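PDB 2WW8: CELL WALL surface anchor family protein, which serves as the pilus adhesin of Streptococcus pneumoniae and probably recognises host cells through an integrin I-like domain with a metal site. Local coordinates for residues D600-L605 with Y678-N683; Y692-R697 with P716-V721; K811-K816 with Q837-G842; A754-Q759 with L801-E806; G388-S393 with Q446-F451. One frame throughout, in Å; residues are numbered along the deposited sequence.

Interactions 1 and 2 lie in the same Ig-like domain with centres about 8 Å apart and touch through backbone bonds from P601 and G603 to G696 and T694. Both are buried; interaction 2, a strand pair with a salt bridge, contains the crosslinked N695, and interaction 1 packs a carboxylate–phenol pair against it. Interactions 3 and 4, centres about 11 Å apart, share the C-terminal prealbumin-like domain. Interaction 4 is a bulged strand pair whose inner face packs F756 with leucines and E803, whereas interaction 3 is apolar surface packing without direct hydrogen bonds. Interaction 5, about 154 Å from interaction 3 between centres, joins two buried loops near magnesium by aliphatic–aromatic packing and one water.

Interaction 1 (D600-L605 with Y678-N683); sequences DPMGEL and YNVRLN
The surroundings of a lysine–asparagine isopeptide crosslink, inside the Ig-like domain of the adhesin, hold the first part of this contact. D600, at the end of strand 593-601, extends its carboxylate with CG anti to the backbone N (chi1 -176°), and Y678 reaches back from strand 673-682, so the two side chains meet tip to tip. Y678 OH donates to D600 OD2 at 2.6 Å, using the syn lone pair, while the carboxylate and ring planes stand 56° apart. The bond helps orient the carboxylate, whose OD1 has a weak bond to T698 OG1, and would probably favour its ionised form. Both side chains also touch N695, the asparagine of the crosslink.

M602, bent at chi2 and chi3, brings its methyl to the same phenol: CE lies 3.8 Å from Y678 CE2, and the sulfur makes an oblique Met-aromatic contact. M602 SD also touches V680 CG1 at 4.0 Å. Farther along, the chain closes by backbone: N683 N donates to L605 O at 2.9 Å along a nearly straight path (171°), from above the carbonyl plane. L682 CD1 rests 3.3 Å from the same L605 O, and the L605 and N683 side chains cross obliquely, L605 CD2 3.9 Å from N683 OD1. That OD1 is held by the backbone N of E685. An acidic side chain buried beside the linked asparagine is characteristic of the intramolecular isopeptide bonds of Gram-positive pilus proteins.

Interaction 2 (Y692-R697 with P716-V721); sequences YDTNGR and PKIRDV
K717 NZ is gripped twice, by the carboxylate of D693 and by the backbone oxygen of I715. The lysine bends at chi2 and chi4 to lie alongside D693, both pointing the same way, and its NZ reaches D693 OD1 at 2.9 Å as a salt bridge from above the carboxylate plane. The pair stands on one face of a short antiparallel ladder in which D693 and K717 form the non-hydrogen-bonded pair. Next to it Y692 and I718 are the hydrogen-bonded pair, with Y692 N to I718 O at 2.7 Å (173°) and I718 N to Y692 O at 2.8 Å.

T694 prolongs the pairing past the strand: its N donates to P716 O at 2.9 Å. Its OG1, in the crowded position between backbone N and carbonyl carbon (chi1 50°), lies 3.3 Å from P716 CD, while CG2 meets I718 CG2 at 4.0 Å, the two side chains crossing at about a right angle. The same hydroxyl donates to N695 OD1 at 2.8 Å, from above the carbonyl plane, and so helps fix that carbonyl. N695 CG is joined covalently to NZ of K191, a residue that P716 also touches: the intramolecular isopeptide bond typical of Gram-positive pilus and surface adhesin domains.

Interaction 3 (K811-K816 with Q837-G842); sequences KPVQNK and QDIPAG
K811 opens the contact with its CG anti to the carbonyl carbon (chi1 -65°) and its extended chain crossing P840 obliquely. In this C-terminal domain of prealbumin-like fold, the loop before strand 816-824 packs on the lead-in to strand 841-846. K811 CB presses on P840 CG at 3.5 Å, tighter than usual for two carbons, and the ammonium runs on to a salt bridge with E855. P812 contributes through its carbonyl oxygen, 3.8 Å from P840 CG.

V813 is the buried member of the group. With CG1 anti to the backbone N (chi1 -177°), its two methyls divide the opposing residues: CG1 meets I839 CG2 at 4.1 Å, and CG2 meets A841 CB at 4.2 Å. The valine also touches E803 of strand 797-805, which ties the loop to the body of the domain. N815 and K816 together face E803 in a G1 beta bulge, and the corner there swings K816 back toward I839. The lysine folds at chi2, so that its aliphatic chain crosses I839 at about a right angle and CE comes to 3.7 Å from I839 CD1.

No direct hydrogen bond joins the segments. A single water bridges the two backbones instead, 2.7 Å from K811 O and 3.2 Å from P840 O.

Interaction 4 (A754-Q759 with L801-E806); sequences AVFSLQ and LFENSE
With CG of N804 (chi1 -57°) and OG of S757 (chi1 -70°) each beside its own backbone N, the amide and the hydroxyl converge across two antiparallel strands. S757 OG donates to N804 OD1 at 2.7 Å, in the plane of the amide and on a lone pair, and itself receives N780 N. The amide is fixed at its other end too, N804 ND2 bonding to N815 OD1.

N804 can reach over because it and S805 both face V755 in a classic beta bulge. V755 O accepts from both, N804 N at a short 2.5 Å and S805 N at 3.2 Å. Beyond the bulge the ladder is regular, with F802 N to S757 O at 2.9 Å. On the S757 face, Q759 CG meets F802 CD1 at 3.6 Å, amide and ring planes nearly perpendicular (83°).

On the face of F756, E803 is extended, its CG above one face of the F756 ring and offset toward the rim. L801 CD1 packs on F756 CB at 3.7 Å.

E803 also touches K742, a pairing consistent with the isopeptide site of CnaB-type domains. F756 and L801 face strands 736-744 and 788-794 within the prealbumin-like fold, while strand 816-824 flanks 797-805 on its far side.

Interaction 5 (G388-S393 with Q446-F451); sequences GVPTMS and QSYQMF
Packing is closest round the ring of Y448, which stands with CG anti to the backbone N (chi1 -179°) and is met obliquely by two residues. V389 CG2 comes to 3.5 Å from Y448 CD1, the valine crossing the tyrosine at about a right angle. P390 lies alongside, its CD 4.1 Å from Y448 CE1. P390 O, buried here with no hydrogen-bond partner in the model, sits 3.4 Å from Y448 CD1 and also takes a CA-H contact from the same tyrosine. Helix 549-558 packs against the group, A552 touching V389 and T551 touching Y448.

Segment 388-393 follows D387, which with S234 and S236 binds the magnesium ion, the metal-ion-dependent adhesion site (MIDAS) of an integrin I-like (von Willebrand factor A) domain. The T391 side chain lies about 7 Å from that ion.

Toward T391 the fit loosens. T391 CG2 is 3.7 Å from S447 C, and a water links the two segments instead, giving a hydrogen bond to T391 O at 3.0 Å and accepting one from S447 N at 3.1 Å. S447 is braced by an ST turn, its OG accepting Q449 N. At the far end M450 CE touches S393 OG at 3.4 Å, a hydroxyl already hydrogen-bonded to H515 ND1.

Interaction 1 (D600-L605 with Y678-N683)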
# COMPACT_ATOMS: atom_id res chain seq x y z
N ASP A 600 14.41 11.43 -8.95
CA ASP A 600 14.36 11.33 -7.48
C ASP A 600 15.64 11.88 -6.83
O ASP A 600 16.55 11.10 -6.47
CB ASP A 600 14.09 9.88 -7.05
CG ASP A 600 13.94 9.71 -5.54
OD1 ASP A 600 13.82 10.69 -4.77
OD2 ASP A 600 13.94 8.55 -5.10
N PRO A 601 15.69 13.22 -6.64
CA PRO A 601 16.83 13.86 -5.97
C PRO A 601 16.78 13.59 -4.46
O PRO A 601 15.67 13.58 -3.87
CB PRO A 601 16.65 15.36 -6.28
CG PRO A 601 15.40 15.54 -7.03
CD PRO A 601 14.67 14.19 -7.05
N MET A 602 17.92 13.26 -3.85
CA MET A 602 17.92 13.21 -2.39
C MET A 602 17.59 14.60 -1.80
O MET A 602 18.02 15.63 -2.37
CB MET A 602 19.30 12.75 -1.93
CG MET A 602 19.66 11.34 -2.33
SD MET A 602 18.55 9.99 -1.85
CE MET A 602 17.56 9.80 -3.32
N GLY A 603 16.85 14.67 -0.69
CA GLY A 603 16.71 15.94 0.07
C GLY A 603 18.01 16.52 0.63
O GLY A 603 18.99 15.78 0.80
N GLU A 604 18.04 17.84 0.90
CA GLU A 604 19.09 18.47 1.72
C GLU A 604 19.33 17.63 2.97
O GLU A 604 18.37 17.26 3.65
CB GLU A 604 18.63 19.86 2.17
CG GLU A 604 19.39 20.52 3.32
CD GLU A 604 18.92 21.93 3.64
OE1 GLU A 604 17.98 22.40 2.96
OE2 GLU A 604 19.50 22.55 4.57
N LEU A 605 20.60 17.35 3.28
CA LEU A 605 20.99 16.57 4.44
C LEU A 605 20.44 15.16 4.51
O LEU A 605 20.24 14.66 5.63
CB LEU A 605 20.64 17.36 5.71
CG LEU A 605 21.43 18.66 5.91
CD1 LEU A 605 21.38 18.98 7.38
CD2 LEU A 605 22.89 18.51 5.48
N TYR A 678 15.56 1.69 -1.80
CA TYR A 678 16.92 2.06 -1.54
C TYR A 678 16.93 2.56 -0.08
O TYR A 678 15.90 2.74 0.54
CB TYR A 678 17.49 3.10 -2.54
CG TYR A 678 16.68 4.39 -2.60
CD1 TYR A 678 15.59 4.53 -3.49
CD2 TYR A 678 16.95 5.44 -1.72
CE1 TYR A 678 14.83 5.71 -3.52
CE2 TYR A 678 16.21 6.64 -1.76
CZ TYR A 678 15.15 6.76 -2.65
OH TYR A 678 14.43 7.95 -2.67
N ASN A 679 18.12 2.81 0.45
CA ASN A 679 18.25 3.19 1.85
C ASN A 679 18.84 4.57 1.92
O ASN A 679 19.64 4.92 1.04
CB ASN A 679 19.14 2.17 2.57
CG ASN A 679 18.48 0.80 2.65
OD1 ASN A 679 17.29 0.66 2.99
ND2 ASN A 679 19.25 -0.24 2.35
N VAL A 680 18.40 5.34 2.92
CA VAL A 680 18.96 6.66 3.21
C VAL A 680 19.27 6.80 4.69
O VAL A 680 18.79 6.03 5.53
CB VAL A 680 18.04 7.84 2.81
CG1 VAL A 680 17.62 7.73 1.31
CG2 VAL A 680 16.81 7.86 3.75
N ARG A 681 20.06 7.83 4.96
CA ARG A 681 20.45 8.19 6.28
C ARG A 681 20.41 9.72 6.39
O ARG A 681 20.94 10.46 5.52
CB ARG A 681 21.88 7.68 6.52
CG ARG A 681 22.36 7.86 7.99
CD ARG A 681 23.80 7.39 8.15
NE ARG A 681 24.20 7.52 9.54
CZ ARG A 681 24.89 8.55 10.03
NH1 ARG A 681 25.26 9.54 9.23
NH2 ARG A 681 25.20 8.59 11.32
N LEU A 682 19.85 10.18 7.51
CA LEU A 682 20.02 11.59 7.87
C LEU A 682 21.49 11.97 8.06
O LEU A 682 22.25 11.32 8.78
CB LEU A 682 19.20 11.90 9.12
CG LEU A 682 19.17 13.36 9.59
CD1 LEU A 682 18.63 14.31 8.53
CD2 LEU A 682 18.34 13.42 10.88
N ASN A 683 21.92 13.03 7.38
CA ASN A 683 23.27 13.50 7.49
C ASN A 683 23.62 14.01 8.90
O ASN A 683 22.78 14.60 9.59
CB ASN A 683 23.52 14.58 6.45
CG ASN A 683 24.92 15.09 6.52
OD1 ASN A 683 25.22 15.98 7.32
ND2 ASN A 683 25.81 14.51 5.71

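Interaction 2 (Y692-R697 with P716-V721)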
# COMPACT_ATOMS: atom_id res chain seq x y z
N TYR A 692 13.34 16.86 7.88
CA TYR A 692 13.91 17.01 6.54
C TYR A 692 13.13 16.14 5.57
O TYR A 692 12.96 14.94 5.85
CB TYR A 692 15.39 16.58 6.54
CG TYR A 692 16.28 17.59 7.26
CD1 TYR A 692 16.48 17.48 8.63
CD2 TYR A 692 16.86 18.67 6.58
CE1 TYR A 692 17.26 18.41 9.31
CE2 TYR A 692 17.67 19.60 7.28
CZ TYR A 692 17.85 19.46 8.64
OH TYR A 692 18.61 20.35 9.40
N ASP A 693 12.70 16.69 4.44
CA ASP A 693 12.19 15.85 3.31
C ASP A 693 13.28 14.87 2.87
O ASP A 693 14.49 15.23 2.77
CB ASP A 693 11.88 16.71 2.10
CG ASP A 693 10.58 17.49 2.25
OD1 ASP A 693 9.84 17.38 3.27
OD2 ASP A 693 10.29 18.26 1.30
N THR A 694 12.87 13.62 2.65
CA THR A 694 13.82 12.59 2.20
C THR A 694 14.27 12.81 0.79
O THR A 694 15.34 12.32 0.42
CB THR A 694 13.30 11.13 2.34
OG1 THR A 694 12.00 11.04 1.76
CG2 THR A 694 13.18 10.79 3.83
N ASN A 695 13.47 13.55 0.01
CA ASN A 695 13.76 13.80 -1.39
C ASN A 695 13.56 15.26 -1.75
O ASN A 695 12.85 15.96 -1.04
CB ASN A 695 12.83 13.01 -2.33
CG ASN A 695 12.58 11.55 -1.90
OD1 ASN A 695 12.94 10.96 -0.86
N GLY A 696 14.14 15.69 -2.86
CA GLY A 696 13.76 16.97 -3.44
C GLY A 696 12.49 16.67 -4.24
O GLY A 696 11.81 15.67 -4.01
N ARG A 697 12.17 17.54 -5.19
CA ARG A 697 10.98 17.28 -6.04
C ARG A 697 11.13 15.96 -6.80
O ARG A 697 12.01 15.84 -7.68
CB ARG A 697 10.71 18.47 -6.98
CG ARG A 697 9.43 18.19 -7.79
CD ARG A 697 9.22 19.06 -9.03
NE ARG A 697 7.81 18.92 -9.42
CZ ARG A 697 7.27 19.56 -10.46
NH1 ARG A 697 8.04 20.34 -11.22
NH2 ARG A 697 5.97 19.42 -10.75
N PRO A 716 8.14 11.83 2.20
CA PRO A 716 8.37 11.57 3.62
C PRO A 716 9.38 12.53 4.24
O PRO A 716 10.11 13.23 3.51
CB PRO A 716 9.02 10.17 3.61
CG PRO A 716 8.54 9.55 2.28
CD PRO A 716 8.72 10.74 1.36
N LYS A 717 9.42 12.53 5.57
CA LYS A 717 10.31 13.43 6.31
C LYS A 717 10.96 12.65 7.44
O LYS A 717 10.32 11.74 7.98
CB LYS A 717 9.53 14.58 6.97
CG LYS A 717 9.00 15.58 5.95
CD LYS A 717 7.56 15.32 5.61
CE LYS A 717 7.00 16.53 4.85
NZ LYS A 717 7.13 16.31 3.34
N ILE A 718 12.19 13.02 7.81
CA ILE A 718 12.84 12.37 8.94
C ILE A 718 13.54 13.45 9.75
O ILE A 718 13.90 14.52 9.20
CB ILE A 718 13.84 11.26 8.51
CG1 ILE A 718 14.95 11.87 7.63
CG2 ILE A 718 13.08 10.11 7.80
CD1 ILE A 718 16.08 10.92 7.30
N ARG A 719 13.70 13.18 11.05
CA ARG A 719 14.46 14.08 11.91
C ARG A 719 15.22 13.32 12.98
O ARG A 719 15.06 12.11 13.13
CB ARG A 719 13.53 15.07 12.61
CG ARG A 719 12.54 14.33 13.51
CD ARG A 719 11.87 15.30 14.44
NE ARG A 719 10.83 14.69 15.25
CZ ARG A 719 10.21 15.35 16.22
NH1 ARG A 719 10.57 16.61 16.44
NH2 ARG A 719 9.27 14.76 16.94
N ASP A 720 16.04 14.05 13.75
CA ASP A 720 16.66 13.51 14.96
C ASP A 720 16.84 14.65 15.95
O ASP A 720 16.64 15.82 15.58
CB ASP A 720 18.02 12.84 14.70
CG ASP A 720 18.44 11.88 15.83
OD1 ASP A 720 17.64 11.57 16.74
OD2 ASP A 720 19.60 11.43 15.82
N VAL A 721 17.18 14.32 17.20
CA VAL A 721 17.39 15.35 18.23
C VAL A 721 18.84 15.21 18.67
O VAL A 721 19.30 14.10 18.96
CB VAL A 721 16.39 15.23 19.42
CG1 VAL A 721 16.46 13.87 20.10
CG2 VAL A 721 16.66 16.31 20.48

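Interaction 3 (K811-K816 with Q837-G842)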
# COMPACT_ATOMS: atom_id res chain seq x y z
N LYS A 811 60.59 36.56 78.32
CA LYS A 811 59.99 35.95 79.50
C LYS A 811 59.56 34.50 79.26
O LYS A 811 58.87 34.25 78.26
CB LYS A 811 58.79 36.75 79.98
CG LYS A 811 59.16 38.13 80.47
CD LYS A 811 58.08 38.71 81.33
CE LYS A 811 58.39 40.15 81.44
NZ LYS A 811 57.11 40.70 81.89
N PRO A 812 59.97 33.55 80.13
CA PRO A 812 59.63 32.14 79.88
C PRO A 812 58.13 31.93 79.72
O PRO A 812 57.30 32.53 80.43
CB PRO A 812 60.18 31.37 81.10
CG PRO A 812 61.20 32.27 81.63
CD PRO A 812 60.72 33.68 81.39
N VAL A 813 57.86 31.10 78.72
CA VAL A 813 56.54 30.57 78.41
C VAL A 813 56.84 29.08 78.15
O VAL A 813 57.40 28.75 77.11
CB VAL A 813 55.94 31.16 77.11
CG1 VAL A 813 54.54 30.58 76.93
CG2 VAL A 813 55.88 32.69 77.10
N GLN A 814 56.48 28.22 79.10
CA GLN A 814 56.77 26.79 79.04
C GLN A 814 55.46 25.98 78.85
O GLN A 814 54.67 25.85 79.80
CB GLN A 814 57.54 26.36 80.29
CG GLN A 814 59.01 26.91 80.40
CD GLN A 814 59.84 26.65 79.13
OE1 GLN A 814 59.72 25.57 78.52
NE2 GLN A 814 60.62 27.64 78.69
N ASN A 815 55.25 25.45 77.64
CA ASN A 815 54.06 24.66 77.27
C ASN A 815 52.74 25.30 77.69
O ASN A 815 52.06 24.78 78.57
CB ASN A 815 54.12 23.23 77.85
CG ASN A 815 55.40 22.54 77.47
OD1 ASN A 815 55.70 22.36 76.29
ND2 ASN A 815 56.18 22.19 78.48
N LYS A 816 52.42 26.45 77.09
CA LYS A 816 51.20 27.17 77.45
C LYS A 816 50.25 27.23 76.22
O LYS A 816 50.73 27.46 75.11
CB LYS A 816 51.52 28.59 77.97
CG LYS A 816 52.31 28.72 79.31
CD LYS A 816 51.56 28.13 80.53
CE LYS A 816 52.49 28.08 81.77
NZ LYS A 816 52.30 26.79 82.47
N GLN A 837 45.73 33.72 82.23
CA GLN A 837 45.95 34.96 82.96
C GLN A 837 47.42 35.11 83.38
O GLN A 837 48.05 34.15 83.86
CB GLN A 837 45.05 34.98 84.21
CG GLN A 837 44.92 36.35 84.92
CD GLN A 837 44.70 37.51 83.94
OE1 GLN A 837 43.85 37.43 83.04
NE2 GLN A 837 45.47 38.59 84.12
N ASP A 838 47.99 36.29 83.15
CA ASP A 838 49.38 36.57 83.60
C ASP A 838 50.54 35.89 82.87
O ASP A 838 51.69 36.14 83.23
CB ASP A 838 49.56 36.24 85.08
CG ASP A 838 48.81 37.19 85.99
OD1 ASP A 838 48.68 38.38 85.61
OD2 ASP A 838 48.36 36.73 87.07
N ILE A 839 50.26 35.03 81.90
CA ILE A 839 51.32 34.48 81.04
C ILE A 839 51.74 35.58 80.07
O ILE A 839 50.87 36.29 79.53
CB ILE A 839 50.87 33.24 80.24
CG1 ILE A 839 50.44 32.11 81.18
CG2 ILE A 839 51.98 32.76 79.30
CD1 ILE A 839 51.49 31.65 82.18
N PRO A 840 53.07 35.73 79.85
CA PRO A 840 53.54 36.80 78.97
C PRO A 840 53.58 36.47 77.46
O PRO A 840 54.55 36.83 76.77
CB PRO A 840 54.95 37.08 79.52
CG PRO A 840 55.43 35.79 80.03
CD PRO A 840 54.18 34.97 80.44
N ALA A 841 52.56 35.78 76.94
CA ALA A 841 52.41 35.61 75.49
C ALA A 841 51.06 36.26 75.14
O ALA A 841 50.17 36.33 76.00
CB ALA A 841 52.43 34.11 75.08
N GLY A 842 50.88 36.73 73.91
CA GLY A 842 49.52 37.17 73.56
C GLY A 842 49.26 36.89 72.10
O GLY A 842 50.23 36.55 71.36
O HOH W 1 57.50 35.76 76.49

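Interaction 4 (A754-Q759 with L801-E806)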
# COMPACT_ATOMS: atom_id res chain seq x y z
N ALA A 754 61.55 30.49 68.77
CA ALA A 754 60.44 30.03 69.63
C ALA A 754 59.99 28.65 69.13
O ALA A 754 60.14 28.36 67.95
CB ALA A 754 59.24 31.02 69.61
N VAL A 755 59.42 27.84 70.01
CA VAL A 755 59.01 26.48 69.65
C VAL A 755 57.52 26.29 69.98
O VAL A 755 57.08 26.57 71.09
CB VAL A 755 59.87 25.43 70.37
CG1 VAL A 755 59.35 24.01 70.12
CG2 VAL A 755 61.36 25.57 69.97
N PHE A 756 56.74 25.82 69.01
CA PHE A 756 55.30 25.69 69.19
C PHE A 756 54.85 24.31 68.72
O PHE A 756 55.55 23.70 67.90
CB PHE A 756 54.58 26.70 68.30
CG PHE A 756 54.67 28.14 68.79
CD1 PHE A 756 55.84 28.87 68.61
CD2 PHE A 756 53.59 28.75 69.39
CE1 PHE A 756 55.93 30.18 69.03
CE2 PHE A 756 53.67 30.08 69.83
CZ PHE A 756 54.83 30.79 69.65
N SER A 757 53.70 23.86 69.20
CA SER A 757 53.12 22.62 68.75
C SER A 757 51.65 22.89 68.50
O SER A 757 50.98 23.47 69.34
CB SER A 757 53.31 21.52 69.80
OG SER A 757 54.67 21.16 69.88
N LEU A 758 51.16 22.45 67.34
CA LEU A 758 49.74 22.56 66.98
C LEU A 758 48.98 21.31 67.42
O LEU A 758 49.27 20.22 66.94
CB LEU A 758 49.58 22.79 65.47
CG LEU A 758 48.19 23.12 64.91
CD1 LEU A 758 47.37 24.13 65.73
CD2 LEU A 758 48.31 23.56 63.42
N GLN A 759 48.02 21.46 68.33
CA GLN A 759 47.21 20.32 68.77
C GLN A 759 45.86 20.28 68.08
O GLN A 759 45.33 21.32 67.69
CB GLN A 759 46.98 20.35 70.28
CG GLN A 759 48.26 20.45 71.10
CD GLN A 759 49.00 19.13 71.18
OE1 GLN A 759 49.89 18.83 70.37
NE2 GLN A 759 48.60 18.32 72.15
N LEU A 801 46.95 25.98 69.52
CA LEU A 801 48.39 26.18 69.30
C LEU A 801 49.05 26.44 70.67
O LEU A 801 48.59 27.29 71.45
CB LEU A 801 48.66 27.30 68.29
CG LEU A 801 50.13 27.72 68.17
CD1 LEU A 801 51.00 26.79 67.34
CD2 LEU A 801 50.13 29.08 67.54
N PHE A 802 50.09 25.68 70.99
CA PHE A 802 50.78 25.81 72.27
C PHE A 802 52.16 26.36 71.99
O PHE A 802 52.81 25.93 71.03
CB PHE A 802 50.96 24.46 73.00
CG PHE A 802 49.72 23.95 73.68
CD1 PHE A 802 48.62 23.49 72.94
CD2 PHE A 802 49.65 23.89 75.07
CE1 PHE A 802 47.44 22.99 73.56
CE2 PHE A 802 48.47 23.38 75.72
CZ PHE A 802 47.36 22.94 74.97
N GLU A 803 52.58 27.29 72.86
CA GLU A 803 53.99 27.70 72.89
C GLU A 803 54.81 26.76 73.76
O GLU A 803 54.60 26.68 74.98
CB GLU A 803 54.15 29.14 73.40
CG GLU A 803 55.59 29.64 73.54
CD GLU A 803 55.70 31.14 73.37
OE1 GLU A 803 54.67 31.83 73.19
OE2 GLU A 803 56.85 31.63 73.41
N ASN A 804 55.74 26.02 73.18
CA ASN A 804 56.48 25.09 74.06
C ASN A 804 57.57 25.87 74.80
O ASN A 804 57.77 25.66 76.00
CB ASN A 804 57.06 23.88 73.31
CG ASN A 804 55.99 23.09 72.57
OD1 ASN A 804 55.91 23.11 71.34
ND2 ASN A 804 55.14 22.39 73.32
N SER A 805 58.25 26.76 74.08
CA SER A 805 59.30 27.56 74.69
C SER A 805 59.48 28.92 73.99
O SER A 805 59.43 29.02 72.76
CB SER A 805 60.62 26.78 74.73
OG SER A 805 61.24 26.70 73.47
N GLU A 806 59.64 29.97 74.79
CA GLU A 806 59.91 31.32 74.33
C GLU A 806 61.30 31.38 73.68
O GLU A 806 62.15 30.53 73.93
CB GLU A 806 59.87 32.26 75.54
CG GLU A 806 61.19 32.28 76.33
CD GLU A 806 61.40 31.09 77.28
OE1 GLU A 806 60.47 30.27 77.53
OE2 GLU A 806 62.54 30.98 77.80

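Interaction 5 (G388-S393 with Q446-F451)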
# COMPACT_ATOMS: atom_id res chain seq x y z
N GLY A 388 -23.04 -23.47 -30.28
CA GLY A 388 -23.87 -24.33 -31.14
C GLY A 388 -24.78 -23.63 -32.13
O GLY A 388 -25.17 -22.47 -31.97
N VAL A 389 -25.06 -24.34 -33.20
CA VAL A 389 -26.01 -23.91 -34.21
C VAL A 389 -27.44 -23.89 -33.66
O VAL A 389 -27.72 -24.60 -32.70
CB VAL A 389 -25.87 -24.78 -35.48
CG1 VAL A 389 -24.42 -24.73 -36.05
CG2 VAL A 389 -26.29 -26.22 -35.23
N PRO A 390 -28.32 -23.09 -34.28
CA PRO A 390 -29.67 -22.94 -33.75
C PRO A 390 -30.47 -24.25 -33.84
O PRO A 390 -30.31 -25.03 -34.77
CB PRO A 390 -30.33 -21.86 -34.65
CG PRO A 390 -29.49 -21.77 -35.94
CD PRO A 390 -28.07 -22.23 -35.48
N THR A 391 -31.36 -24.47 -32.88
CA THR A 391 -32.17 -25.65 -32.85
C THR A 391 -33.62 -25.22 -32.55
O THR A 391 -34.47 -26.08 -32.30
CB THR A 391 -31.69 -26.68 -31.78
OG1 THR A 391 -31.60 -26.04 -30.51
CG2 THR A 391 -30.31 -27.35 -32.13
N MET A 392 -33.88 -23.91 -32.60
CA MET A 392 -35.16 -23.29 -32.54
C MET A 392 -35.18 -22.04 -33.43
O MET A 392 -34.13 -21.42 -33.63
CB MET A 392 -35.40 -22.81 -31.08
CG MET A 392 -35.58 -24.05 -30.21
SD MET A 392 -35.86 -23.65 -28.44
CE MET A 392 -37.55 -23.06 -28.46
N SER A 393 -36.34 -21.64 -33.92
CA SER A 393 -36.40 -20.40 -34.72
C SER A 393 -37.87 -19.96 -34.69
O SER A 393 -38.77 -20.77 -34.35
CB SER A 393 -35.95 -20.71 -36.17
OG SER A 393 -36.68 -21.80 -36.71
N GLN A 446 -34.04 -30.33 -30.42
CA GLN A 446 -33.80 -31.65 -31.02
C GLN A 446 -32.76 -31.64 -32.14
O GLN A 446 -31.89 -32.51 -32.18
CB GLN A 446 -35.09 -32.18 -31.61
CG GLN A 446 -35.09 -33.67 -32.00
CD GLN A 446 -34.96 -34.53 -30.76
OE1 GLN A 446 -35.73 -34.41 -29.81
NE2 GLN A 446 -33.93 -35.33 -30.74
N SER A 447 -32.84 -30.69 -33.05
CA SER A 447 -31.91 -30.72 -34.18
C SER A 447 -31.91 -29.32 -34.84
O SER A 447 -32.86 -28.58 -34.75
CB SER A 447 -32.44 -31.71 -35.21
OG SER A 447 -31.54 -31.92 -36.26
N TYR A 448 -30.83 -29.02 -35.54
CA TYR A 448 -30.74 -27.98 -36.53
C TYR A 448 -31.72 -28.26 -37.67
O TYR A 448 -32.20 -27.32 -38.30
CB TYR A 448 -29.32 -28.01 -37.08
CG TYR A 448 -29.00 -26.97 -38.12
CD1 TYR A 448 -28.69 -25.65 -37.73
CD2 TYR A 448 -28.94 -27.32 -39.48
CE1 TYR A 448 -28.38 -24.67 -38.70
CE2 TYR A 448 -28.63 -26.36 -40.46
CZ TYR A 448 -28.33 -25.04 -40.04
OH TYR A 448 -28.00 -24.07 -40.95
N GLN A 449 -31.97 -29.53 -37.98
CA GLN A 449 -32.93 -29.90 -39.01
C GLN A 449 -34.35 -29.73 -38.53
O GLN A 449 -34.69 -29.84 -37.34
CB GLN A 449 -32.66 -31.34 -39.50
CG GLN A 449 -31.24 -31.59 -40.06
CD GLN A 449 -30.94 -30.80 -41.34
OE1 GLN A 449 -31.84 -30.52 -42.17
NE2 GLN A 449 -29.66 -30.46 -41.54
N MET A 450 -35.21 -29.45 -39.49
CA MET A 450 -36.64 -29.59 -39.32
C MET A 450 -37.00 -30.83 -40.19
O MET A 450 -36.85 -30.79 -41.39
CB MET A 450 -37.40 -28.37 -39.84
CG MET A 450 -37.00 -27.07 -39.14
SD MET A 450 -37.75 -25.70 -40.02
CE MET A 450 -37.25 -24.24 -39.04
N PHE A 451 -37.45 -31.91 -39.57
CA PHE A 451 -37.48 -33.21 -40.27
C PHE A 451 -38.55 -33.18 -41.35
O PHE A 451 -39.63 -32.60 -41.13
CB PHE A 451 -37.79 -34.31 -39.25
CG PHE A 451 -36.77 -34.38 -38.15
CD1 PHE A 451 -35.43 -34.55 -38.44
CD2 PHE A 451 -37.15 -34.24 -36.82
CE1 PHE A 451 -34.46 -34.56 -37.45
CE2 PHE A 451 -36.20 -34.27 -35.80
CZ PHE A 451 -34.85 -34.43 -36.10
O HOH W 2 -35.36 -28.84 -32.88